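Local atomic coordinates of FAD-linked sulfhydryl oxidase ERV1 (Arabidopsis thaliana, PDB entry 2HJ3), a protein that catalyses the FAD-dependent, oxygen-consuming formation of disulfide bonds and is required for import and folding of small cysteine-containing proteins in the mitochondrial intermembrane space. Residues A[11-14]-A[15-19]; A[61-64]-A[65-69]; A[83-86]-A[87-91]; A[43-46]-A[47-50]. All blocks are in the same frame, centred on the assembly; numbering follows the deposited sequence.

Interaction 1: residues A[11-14]-A[15-19]. With FAD (flavin-adenine dinucleotide), chain K.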
# COMPACT_ATOMS: atom_id res chain seq x y z
N GLU A 11 -10.79 -10.20 3.37
CA GLU A 11 -11.65 -9.04 3.14
C GLU A 11 -11.14 -7.77 3.82
O GLU A 11 -11.22 -6.70 3.23
CB GLU A 11 -13.08 -9.33 3.60
CG GLU A 11 -13.80 -10.43 2.82
CD GLU A 11 -13.32 -11.83 3.18
OE1 GLU A 11 -13.11 -12.09 4.38
OE2 GLU A 11 -13.16 -12.67 2.26
N ASP A 12 -10.65 -7.89 5.05
CA ASP A 12 -10.14 -6.72 5.76
C ASP A 12 -8.92 -6.15 5.03
O ASP A 12 -8.76 -4.94 4.94
CB ASP A 12 -9.73 -7.08 7.20
CG ASP A 12 -10.93 -7.41 8.08
OD1 ASP A 12 -11.83 -6.56 8.24
OD2 ASP A 12 -10.96 -8.54 8.64
N LEU A 13 -8.08 -7.04 4.51
CA LEU A 13 -6.88 -6.64 3.79
C LEU A 13 -7.32 -5.88 2.54
O LEU A 13 -6.86 -4.77 2.28
CB LEU A 13 -6.06 -7.87 3.39
CG LEU A 13 -4.72 -7.60 2.70
CD1 LEU A 13 -3.78 -6.94 3.70
CD2 LEU A 13 -4.11 -8.88 2.17
N GLY A 14 -8.23 -6.49 1.78
CA GLY A 14 -8.74 -5.88 0.57
C GLY A 14 -9.30 -4.49 0.79
O GLY A 14 -8.94 -3.56 0.07
N ARG A 15 -10.16 -4.33 1.78
CA ARG A 15 -10.77 -3.03 2.07
C ARG A 15 -9.74 -1.98 2.45
O ARG A 15 -9.86 -0.81 2.05
CB ARG A 15 -11.80 -3.13 3.20
CG ARG A 15 -13.16 -3.66 2.77
CD ARG A 15 -14.17 -3.56 3.91
NE ARG A 15 -14.02 -4.63 4.90
CZ ARG A 15 -14.51 -5.86 4.77
NH1 ARG A 15 -15.21 -6.18 3.68
NH2 ARG A 15 -14.31 -6.77 5.72
N ALA A 16 -8.75 -2.38 3.24
CA ALA A 16 -7.71 -1.48 3.67
C ALA A 16 -6.87 -1.04 2.46
O ALA A 16 -6.64 0.15 2.24
CB ALA A 16 -6.82 -2.17 4.70
N THR A 17 -6.44 -2.01 1.66
CA THR A 17 -5.64 -1.71 0.50
C THR A 17 -6.37 -0.84 -0.53
O THR A 17 -5.80 0.13 -1.04
CB THR A 17 -5.16 -3.01 -0.17
OG1 THR A 17 -4.43 -3.80 0.79
CG2 THR A 17 -4.24 -2.70 -1.35
N TRP A 18 -7.62 -1.17 -0.84
CA TRP A 18 -8.37 -0.36 -1.81
C TRP A 18 -8.43 1.09 -1.31
O TRP A 18 -8.21 2.03 -2.08
CB TRP A 18 -9.78 -0.94 -2.04
CG TRP A 18 -9.80 -2.20 -2.86
CD1 TRP A 18 -10.37 -3.39 -2.51
CD2 TRP A 18 -9.21 -2.40 -4.15
NE1 TRP A 18 -10.17 -4.33 -3.51
CE2 TRP A 18 -9.46 -3.75 -4.53
CE3 TRP A 18 -8.49 -1.58 -5.04
CZ2 TRP A 18 -9.02 -4.29 -5.75
CZ3 TRP A 18 -8.04 -2.13 -6.26
CH2 TRP A 18 -8.31 -3.47 -6.60
N THR A 19 -8.72 1.27 -0.02
CA THR A 19 -8.78 2.61 0.56
C THR A 19 -7.47 3.35 0.31
O THR A 19 -7.45 4.52 -0.10
CB THR A 19 -9.04 2.55 2.08
OG1 THR A 19 -10.34 2.00 2.32
CG2 THR A 19 -8.96 3.95 2.70
PA FAD K . -14.06 -3.71 -1.77
O1A FAD K . -14.05 -4.36 -3.11
O2A FAD K . -13.11 -4.01 -0.66
O5B FAD K . -14.36 -2.21 -1.46
C5B FAD K . -13.85 -0.95 -1.06
C4B FAD K . -15.12 -0.14 -1.02
O4B FAD K . -14.60 0.83 -1.96
C3B FAD K . -16.61 -0.37 -1.42
O3B FAD K . -17.44 -0.77 -0.33
C2B FAD K . -16.95 0.85 -2.15
O2B FAD K . -17.28 1.96 -1.37
C1B FAD K . -15.64 1.10 -2.91
N9A FAD K . -15.42 0.63 -4.24
C8A FAD K . -15.87 -0.51 -4.97
N7A FAD K . -15.53 -0.65 -6.21
C5A FAD K . -14.74 0.46 -6.44
C6A FAD K . -14.07 0.99 -7.57
N6A FAD K . -14.21 0.36 -8.75
N1A FAD K . -13.39 2.20 -7.42
C2A FAD K . -13.35 2.94 -6.28
N3A FAD K . -13.99 2.37 -5.16
C4A FAD K . -14.69 1.14 -5.32
N1 FAD K . -10.39 -11.18 -3.14
C2 FAD K . -10.65 -12.46 -3.59
O2 FAD K . -11.43 -13.24 -3.01
N3 FAD K . -9.94 -12.73 -4.75
C4 FAD K . -9.08 -11.82 -5.41
O4 FAD K . -8.48 -12.37 -6.39
C4X FAD K . -8.88 -10.54 -4.92
N5 FAD K . -7.94 -9.58 -5.43
C5X FAD K . -7.60 -8.33 -4.87
C6 FAD K . -6.58 -7.53 -5.43
C7 FAD K . -6.23 -6.30 -4.79
C7M FAD K . -5.07 -5.51 -5.41
C8 FAD K . -6.92 -5.86 -3.62
C8M FAD K . -6.77 -4.56 -2.83
C9 FAD K . -7.92 -6.68 -3.08
C9A FAD K . -8.28 -7.95 -3.60
N10 FAD K . -9.29 -8.97 -3.22
C10 FAD K . -9.57 -10.22 -3.71
C1' FAD K . -10.24 -8.56 -2.24
C2' FAD K . -11.51 -7.90 -2.65
O2' FAD K . -11.31 -7.16 -3.90
C3' FAD K . -12.29 -7.25 -1.55
O3' FAD K . -11.55 -6.14 -1.08
C4' FAD K . -13.13 -7.92 -0.47
O4' FAD K . -13.87 -9.03 -1.06
C5' FAD K . -14.16 -7.10 0.19
O5' FAD K . -15.19 -6.56 -0.64
P FAD K . -16.03 -5.32 -0.17
O1P FAD K . -17.24 -5.82 -0.82
O2P FAD K . -15.98 -4.96 1.26
O3P FAD K . -15.46 -4.16 -1.14

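Interaction 2: residues A[61-64]-A[65-69]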
# COMPACT_ATOMS: atom_id res chain seq x y z
N LYS A 61 -1.82 -9.81 -10.90
CA LYS A 61 -0.70 -9.96 -11.83
C LYS A 61 -1.25 -10.08 -13.26
O LYS A 61 -0.78 -9.41 -14.17
CB LYS A 61 0.10 -11.20 -11.44
CG LYS A 61 1.57 -11.16 -11.80
CD LYS A 61 2.32 -12.20 -10.97
CE LYS A 61 3.82 -11.99 -11.00
NZ LYS A 61 4.53 -12.80 -9.97
N GLU A 62 -2.25 -10.94 -13.44
CA GLU A 62 -2.89 -11.15 -14.74
C GLU A 62 -3.48 -9.83 -15.22
O GLU A 62 -3.17 -9.37 -16.32
CB GLU A 62 -4.01 -12.18 -14.63
CG GLU A 62 -3.55 -13.60 -14.32
CD GLU A 62 -4.68 -14.47 -13.81
OE1 GLU A 62 -5.79 -14.43 -14.39
OE2 GLU A 62 -4.46 -15.21 -12.82
N ILE A 63 -4.34 -9.24 -14.39
CA ILE A 63 -4.98 -7.97 -14.73
C ILE A 63 -3.94 -6.93 -15.12
O ILE A 63 -4.12 -6.19 -16.09
CB ILE A 63 -5.81 -7.45 -13.55
CG1 ILE A 63 -6.96 -8.41 -13.27
CG2 ILE A 63 -6.33 -6.06 -13.85
CD1 ILE A 63 -7.67 -8.13 -11.99
N LEU A 64 -2.85 -6.87 -14.36
CA LEU A 64 -1.80 -5.91 -14.63
C LEU A 64 -1.12 -6.20 -15.98
O LEU A 64 -0.78 -5.27 -16.73
CB LEU A 64 -0.78 -5.95 -13.49
CG LEU A 64 0.18 -4.77 -13.34
CD1 LEU A 64 -0.62 -3.48 -13.22
CD2 LEU A 64 1.06 -4.97 -12.12
N ARG A 65 -0.93 -7.47 -16.30
CA ARG A 65 -0.30 -7.87 -17.56
C ARG A 65 -1.08 -7.32 -18.75
O ARG A 65 -0.53 -6.61 -19.59
CB ARG A 65 -0.25 -9.39 -17.69
CG ARG A 65 0.63 -10.10 -16.67
CD ARG A 65 2.09 -9.78 -16.87
NE ARG A 65 2.96 -10.60 -16.03
CZ ARG A 65 4.28 -10.48 -16.00
NH1 ARG A 65 4.89 -9.58 -16.76
NH2 ARG A 65 5.00 -11.27 -15.21
N SER A 66 -2.36 -7.64 -18.80
CA SER A 66 -3.24 -7.21 -19.89
C SER A 66 -3.74 -5.77 -19.81
O SER A 66 -4.19 -5.23 -20.81
CB SER A 66 -4.44 -8.14 -19.98
OG SER A 66 -5.16 -8.11 -18.77
N ASN A 67 -3.66 -5.15 -18.63
CA ASN A 67 -4.12 -3.77 -18.46
C ASN A 67 -3.08 -2.95 -17.69
O ASN A 67 -3.29 -2.60 -16.52
CB ASN A 67 -5.45 -3.73 -17.71
CG ASN A 67 -6.51 -4.62 -18.35
OD1 ASN A 67 -7.05 -4.31 -19.41
ND2 ASN A 67 -6.79 -5.74 -17.70
N PRO A 68 -1.95 -2.62 -18.32
CA PRO A 68 -0.92 -1.84 -17.63
C PRO A 68 -1.44 -0.53 -17.02
O PRO A 68 -2.36 0.10 -17.56
CB PRO A 68 0.15 -1.62 -18.71
CG PRO A 68 -0.62 -1.69 -19.99
CD PRO A 68 -1.61 -2.80 -19.75
N ALA A 69 -0.86 -0.14 -15.90
CA ALA A 69 -1.26 1.07 -15.20
C ALA A 69 -1.18 2.32 -16.07
O ALA A 69 -0.19 2.55 -16.75
CB ALA A 69 -0.40 1.26 -13.94

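Interaction 3: residues A[83-86]-A[87-91]. With FAD (flavin-adenine dinucleotide), chain K; SO4 (sulfate ion), chain F.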
# COMPACT_ATOMS: atom_id res chain seq x y z
N HIS A 83 -11.17 0.52 -12.80
CA HIS A 83 -11.45 -0.57 -13.74
C HIS A 83 -10.84 -1.85 -13.22
O HIS A 83 -11.42 -2.93 -13.34
CB HIS A 83 -10.88 -0.26 -15.14
CG HIS A 83 -11.54 0.90 -15.81
ND1 HIS A 83 -12.90 0.94 -16.06
CD2 HIS A 83 -11.05 2.10 -16.20
CE1 HIS A 83 -13.21 2.12 -16.57
NE2 HIS A 83 -12.11 2.84 -16.66
N VAL A 84 -9.65 -1.72 -12.65
CA VAL A 84 -8.97 -2.88 -12.09
C VAL A 84 -9.82 -3.43 -10.95
O VAL A 84 -10.10 -4.62 -10.90
CB VAL A 84 -7.56 -2.50 -11.60
CG1 VAL A 84 -7.05 -3.55 -10.61
CG2 VAL A 84 -6.63 -2.39 -12.79
N HIS A 85 -10.24 -2.54 -10.06
CA HIS A 85 -11.07 -2.96 -8.94
C HIS A 85 -12.36 -3.63 -9.44
O HIS A 85 -12.84 -4.60 -8.84
CB HIS A 85 -11.40 -1.76 -8.05
CG HIS A 85 -11.95 -2.12 -6.71
ND1 HIS A 85 -12.15 -1.19 -5.71
CD2 HIS A 85 -12.33 -3.31 -6.19
CE1 HIS A 85 -12.63 -1.79 -4.64
NE2 HIS A 85 -12.74 -3.08 -4.90
N ASN A 86 -12.91 -3.15 -10.54
CA ASN A 86 -14.14 -3.75 -11.08
C ASN A 86 -13.94 -5.17 -11.61
O ASN A 86 -14.82 -6.02 -11.47
CB ASN A 86 -14.76 -2.87 -12.16
CG ASN A 86 -15.59 -1.76 -11.59
OD1 ASN A 86 -16.20 -1.92 -10.54
ND2 ASN A 86 -15.63 -0.63 -12.27
N THR A 87 -12.79 -5.44 -12.21
CA THR A 87 -12.52 -6.77 -12.72
C THR A 87 -12.56 -7.75 -11.54
O THR A 87 -13.05 -8.87 -11.67
CB THR A 87 -11.15 -6.83 -13.39
OG1 THR A 87 -11.13 -5.92 -14.49
CG2 THR A 87 -10.85 -8.23 -13.88
N VAL A 88 -12.05 -7.31 -10.39
CA VAL A 88 -12.07 -8.16 -9.21
C VAL A 88 -13.52 -8.28 -8.73
O VAL A 88 -14.00 -9.38 -8.46
CB VAL A 88 -11.18 -7.58 -8.08
CG1 VAL A 88 -11.28 -8.46 -6.84
CG2 VAL A 88 -9.73 -7.50 -8.55
N ASN A 89 -14.23 -7.15 -8.66
CA ASN A 89 -15.63 -7.16 -8.25
C ASN A 89 -16.45 -8.14 -9.09
O ASN A 89 -17.19 -8.97 -8.56
CB ASN A 89 -16.27 -5.77 -8.38
CG ASN A 89 -15.79 -4.79 -7.32
OD1 ASN A 89 -15.41 -5.18 -6.22
ND2 ASN A 89 -15.82 -3.51 -7.65
N ARG A 90 -16.30 -8.04 -10.41
CA ARG A 90 -17.02 -8.92 -11.33
C ARG A 90 -16.69 -10.38 -11.08
O ARG A 90 -17.59 -11.22 -11.02
CB ARG A 90 -16.67 -8.56 -12.78
CG ARG A 90 -17.66 -9.11 -13.80
CD ARG A 90 -17.13 -8.95 -15.21
NE ARG A 90 -16.46 -7.67 -15.40
CZ ARG A 90 -17.07 -6.49 -15.33
NH1 ARG A 90 -18.37 -6.41 -15.08
NH2 ARG A 90 -16.36 -5.37 -15.48
N SER A 91 -15.41 -10.70 -10.94
CA SER A 91 -15.01 -12.08 -10.72
C SER A 91 -15.61 -12.66 -9.44
O SER A 91 -15.80 -13.87 -9.33
CB SER A 91 -13.49 -12.20 -10.69
OG SER A 91 -12.94 -11.86 -11.96
PA FAD K . -14.06 -3.71 -1.77
O1A FAD K . -14.05 -4.36 -3.11
O2A FAD K . -13.11 -4.01 -0.66
O5B FAD K . -14.36 -2.21 -1.46
C5B FAD K . -13.85 -0.95 -1.06
C4B FAD K . -15.12 -0.14 -1.02
O4B FAD K . -14.60 0.83 -1.96
C3B FAD K . -16.61 -0.37 -1.42
O3B FAD K . -17.44 -0.77 -0.33
C2B FAD K . -16.95 0.85 -2.15
O2B FAD K . -17.28 1.96 -1.37
C1B FAD K . -15.64 1.10 -2.91
N9A FAD K . -15.42 0.63 -4.24
C8A FAD K . -15.87 -0.51 -4.97
N7A FAD K . -15.53 -0.65 -6.21
C5A FAD K . -14.74 0.46 -6.44
C6A FAD K . -14.07 0.99 -7.57
N6A FAD K . -14.21 0.36 -8.75
N1A FAD K . -13.39 2.20 -7.42
C2A FAD K . -13.35 2.94 -6.28
N3A FAD K . -13.99 2.37 -5.16
C4A FAD K . -14.69 1.14 -5.32
N1 FAD K . -10.39 -11.18 -3.14
C2 FAD K . -10.65 -12.46 -3.59
O2 FAD K . -11.43 -13.24 -3.01
N3 FAD K . -9.94 -12.73 -4.75
C4 FAD K . -9.08 -11.82 -5.41
O4 FAD K . -8.48 -12.37 -6.39
C4X FAD K . -8.88 -10.54 -4.92
N5 FAD K . -7.94 -9.58 -5.43
C5X FAD K . -7.60 -8.33 -4.87
C6 FAD K . -6.58 -7.53 -5.43
C7 FAD K . -6.23 -6.30 -4.79
C7M FAD K . -5.07 -5.51 -5.41
C8 FAD K . -6.92 -5.86 -3.62
C8M FAD K . -6.77 -4.56 -2.83
C9 FAD K . -7.92 -6.68 -3.08
C9A FAD K . -8.28 -7.95 -3.60
N10 FAD K . -9.29 -8.97 -3.22
C10 FAD K . -9.57 -10.22 -3.71
C1' FAD K . -10.24 -8.56 -2.24
C2' FAD K . -11.51 -7.90 -2.65
O2' FAD K . -11.31 -7.16 -3.90
C3' FAD K . -12.29 -7.25 -1.55
O3' FAD K . -11.55 -6.14 -1.08
C4' FAD K . -13.13 -7.92 -0.47
O4' FAD K . -13.87 -9.03 -1.06
C5' FAD K . -14.16 -7.10 0.19
O5' FAD K . -15.19 -6.56 -0.64
P FAD K . -16.03 -5.32 -0.17
O1P FAD K . -17.24 -5.82 -0.82
O2P FAD K . -15.98 -4.96 1.26
O3P FAD K . -15.46 -4.16 -1.14
S SO4 F . -15.71 -1.46 -15.84
O1 SO4 F . -15.20 -1.61 -17.21
O2 SO4 F . -16.30 -2.73 -15.39
O3 SO4 F . -14.61 -1.07 -14.94
O4 SO4 F . -16.74 -0.40 -15.81
O HOH W 1 -13.28 -3.75 -15.55

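Interaction 4: residues A[43-46]-A[47-50]. With SO4 (sulfate ion), chain G; SO4 (sulfate ion), chain E.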
# COMPACT_ATOMS: atom_id res chain seq x y z
N LEU A 43 4.89 0.62 -7.90
CA LEU A 43 4.04 0.22 -6.79
C LEU A 43 3.08 -0.89 -7.21
O LEU A 43 2.90 -1.87 -6.49
CB LEU A 43 3.24 1.43 -6.28
CG LEU A 43 2.12 1.15 -5.27
CD1 LEU A 43 2.70 0.52 -4.02
CD2 LEU A 43 1.39 2.43 -4.94
N MET A 44 2.48 -0.75 -8.39
CA MET A 44 1.56 -1.78 -8.87
C MET A 44 2.29 -3.09 -9.14
O MET A 44 1.77 -4.17 -8.84
CB MET A 44 0.84 -1.32 -10.14
CG MET A 44 0.08 -0.01 -10.02
SD MET A 44 -0.83 0.17 -8.48
CE MET A 44 -2.06 -0.95 -8.70
N THR A 45 3.48 -3.00 -9.71
CA THR A 45 4.28 -4.19 -9.99
C THR A 45 4.62 -4.89 -8.69
O THR A 45 4.50 -6.11 -8.57
CB THR A 45 5.60 -3.84 -10.69
OG1 THR A 45 5.32 -3.19 -11.93
CG2 THR A 45 6.44 -5.09 -10.93
N ILE A 46 5.06 -4.11 -7.71
CA ILE A 46 5.39 -4.67 -6.41
C ILE A 46 4.17 -5.38 -5.83
O ILE A 46 4.27 -6.52 -5.37
CB ILE A 46 5.90 -3.57 -5.44
CG1 ILE A 46 7.25 -3.04 -5.95
CG2 ILE A 46 6.04 -4.13 -4.02
CD1 ILE A 46 7.84 -1.95 -5.11
N LEU A 47 3.01 -4.73 -5.88
CA LEU A 47 1.78 -5.36 -5.38
C LEU A 47 1.45 -6.66 -6.11
O LEU A 47 0.97 -7.61 -5.51
CB LEU A 47 0.58 -4.42 -5.52
CG LEU A 47 0.42 -3.27 -4.53
CD1 LEU A 47 -0.78 -2.43 -4.93
CD2 LEU A 47 0.22 -3.82 -3.13
N SER A 48 1.71 -6.69 -7.42
CA SER A 48 1.42 -7.90 -8.20
C SER A 48 2.21 -9.11 -7.69
O SER A 48 1.81 -10.25 -7.91
CB SER A 48 1.70 -7.66 -9.68
OG SER A 48 3.09 -7.52 -9.94
N ARG A 49 3.34 -8.86 -7.02
CA ARG A 49 4.15 -9.95 -6.48
C ARG A 49 3.96 -10.12 -4.98
O ARG A 49 3.90 -11.24 -4.48
CB ARG A 49 5.64 -9.70 -6.69
CG ARG A 49 6.12 -9.61 -8.11
CD ARG A 49 7.47 -8.95 -8.09
NE ARG A 49 7.96 -8.65 -9.42
CZ ARG A 49 8.78 -7.65 -9.71
NH1 ARG A 49 9.21 -6.85 -8.74
NH2 ARG A 49 9.18 -7.46 -10.96
N MET A 50 3.87 -9.00 -4.27
CA MET A 50 3.78 -8.98 -2.81
C MET A 50 2.43 -8.96 -2.09
O MET A 50 2.39 -9.22 -0.89
CB MET A 50 4.60 -7.80 -2.29
CG MET A 50 5.89 -8.17 -1.57
SD MET A 50 7.18 -8.87 -2.61
CE MET A 50 6.84 -10.65 -2.42
S SO4 G . 10.58 -4.29 -12.25
O1 SO4 G . 11.54 -5.42 -12.16
O2 SO4 G . 9.39 -4.72 -13.01
O3 SO4 G . 10.18 -3.88 -10.89
O4 SO4 G . 11.21 -3.15 -12.96
S SO4 E . 6.82 -10.41 -12.61
O1 SO4 E . 7.98 -10.57 -11.71
O2 SO4 E . 6.31 -11.75 -12.98
O3 SO4 E . 5.76 -9.64 -11.93
O4 SO4 E . 7.24 -9.69 -13.83

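Interaction 1: residues A[11-14]-A[15-19]
The first turns of helix 10-27 form one wall of the FAD pocket, where Asp-12 meets Arg-15 and Gly-14 meets Trp-18 along one continuous helix. Backbone bonds include Trp-18 N to Gly-14 O at 2.9 Å. The Arg-15 chain bends at chi3 (-79°), which lays its guanidinium back over Glu-11 O. Arg-15 NH1 donates to FAD O2P at 2.8 Å, at the edge of the guanidinium and in its plane; Arg-15 NH2 makes a longer salt bridge to Asp-12 OD1 at 3.5 Å, the two planes almost perpendicular. Asp-12 OD2 is hydrogen-bonded to Thr-9 OG1, its stronger polar partner. In this four-helix-bundle flavoprotein the same helix supports the isoalloxazine: FAD C8M sits over the centre of one face of the Trp-18 ring, and Trp-18 NE1 donates to the ribityl hydroxyl O2' of FAD at 3.1 Å. Replacing the indole with alanine would probably leave O2' without this donor and the dimethylbenzene end of the flavin without its flat support. Gly-14 lets the cofactor come close, its CA 3.3 Å from FAD O3', where a side chain would collide. Thr-17 OG1 joins its own N on Leu-13 O, approaching from above the carbonyl plane at 3.0 Å.

Interaction 2: residues A[61-64]-A[65-69]
Residues 61-66 keep helical geometry to the end of helix 54-66, and Asn-67 is the first to leave it. Two regular i to i+4 bonds hold the last full turn: Arg-65 N to Lys-61 O at 2.9 Å and Ser-66 N to Glu-62 O at 3.1 Å. Ile-63 O then takes two donors from one residue. Asn-67 N lies 2.8 Å from it, and the side-chain ND2 of Asn-67 reaches the same Ile-63 O at 3.2 Å, in the carbonyl plane and on a lone pair, although that oxygen lies 24° out of the Asn-67 amide plane. With CG turned beside its backbone N (chi1 -53°), the Asn-67 amide folds back to the final turn and also brings ND2 to 3.9 Å from Ile-63 CG2. This is the C-terminal end of a helix in the four-helix bundle, and Pro-68, which has no N-H to continue the bonding pattern, places its CA 3.5 Å from Leu-64 O in a C-H...O contact. On the outer side, Arg-65 CG, beside its backbone N, passes 3.0 Å from Lys-61 O, and the chain then bends at chi2. The long chains of Lys-61 and Arg-65 carry like charges to the same side. A sulfate there, probably from the crystallisation liquor, is held ionically by Arg-65 NH2, and Lys-61 NZ adds a weak, long ion pair. Leu-64 turns inward to pack on Met-44 and Trp-80.

Interaction 3: residues A[83-86]-A[87-91]
Backbone hydrogen bonds tie residues 83-86 to 87-91 at the C-terminal end of helix 74-91, with Asn-89 N meeting His-85 O and Arg-90 N meeting Asn-86 O. Side-chain bonds to the cofactor run along one flank of the helix. His-85, its CG anti to the backbone N (chi1 -166°), directs NE2 to FAD O1A at 2.6 Å, a diphosphate oxygen, while FAD N7A lies over one face of its ring, offset toward the rim. Asn-89 ND2 sits over a face of that ring too and donates to FAD N7A at 3.2 Å; the same ND2 makes a weak bond to Asn-86 OD1 at 3.3 Å, with the two amide planes 58° apart. Asn-86 OD1 also receives Phe-97 N, and His-85 ND1 is hydrogen-bonded to His-22 NE2, so both side chains have a further hydrogen bond that helps hold their orientation. Van der Waals contact comes from Val-88, whose CG1 is 3.2 Å from FAD O2', and Val-84, Thr-87 and Val-88 rest on Ile-63 of helix 54-66. Hydrogen bonds to a sulfate, probably from the crystallisation liquor, occupy another flank: His-83 ND1 and Asn-86 ND2 both donate to its O3, each at 2.9 Å, and Arg-90 NH2 reaches O2 at 2.6 Å, at the guanidinium edge. A linked set of polar side chains thus reads both the adenine and the diphosphate of FAD, and the short bond from His-85 would probably be strengthened by the negative charge of the phosphate.

Interaction 4: residues A[43-46]-A[47-50]
The last two turns of helix 34-50 are joined by i to i+4 bonds such as Leu-47 N to Leu-43 O (2.9 Å), and Ile-46 O takes two donors, Met-50 N at 2.7 Å and Arg-49 N from well above the carbonyl plane. On the buried side Leu-47 is flanked by its neighbours one turn back, Met-44 CE lying 4.2 Å from Leu-47 CD1 and Leu-43 CD1 close to Leu-47 CG. Ile-46 CG2 meets Met-50 CB at 4.3 Å. On the other flank Thr-45 and Arg-49 run side by side, and Thr-45 CG2 lies over one guanidinium face, 3.6 Å from Arg-49 NH2. The Arg-49 chain is extended from CG to NE; Arg-49 NE donates to O1 of the sulfate of chain E at 3.0 Å, and, weakly, Arg-49 NH2 to O1 of the sulfate of chain G at 3.3 Å. Arg-49 NH1 forms a salt bridge to Asp-39 of the second subunit. With an alanine here, that aspartate is likely to lose its charged mate across the dimer interface. The helix thus sets an apolar flank, with Leu-43 and Leu-47 also packing on the second subunit, beside a charged one whose arginine is shared between Asp-39 of that subunit and sulfates probably taken from the crystallisation liquor.

Overall arrangement
The four contacts lie on four successive helices of one bundle, the ERV/ALR sulfhydryl oxidase domain that forms the FAD-binding part of the longer protein. Interactions 3 and 4 are mainly buried, interaction 1 is partly buried, and interaction 2 is a surface contact. Interactions 1 and 3 share FAD and touch where the Trp-18 and His-85 rings stack; their chemistry, set by the cofactor, is polar and aromatic. Interactions 1 and 4 both reach the second subunit, the former by packing and the latter with a salt bridge as well. Interaction 2 touches both 3 and 4 through the inward side of helix 54-66, by packing, while its charged chains face outward.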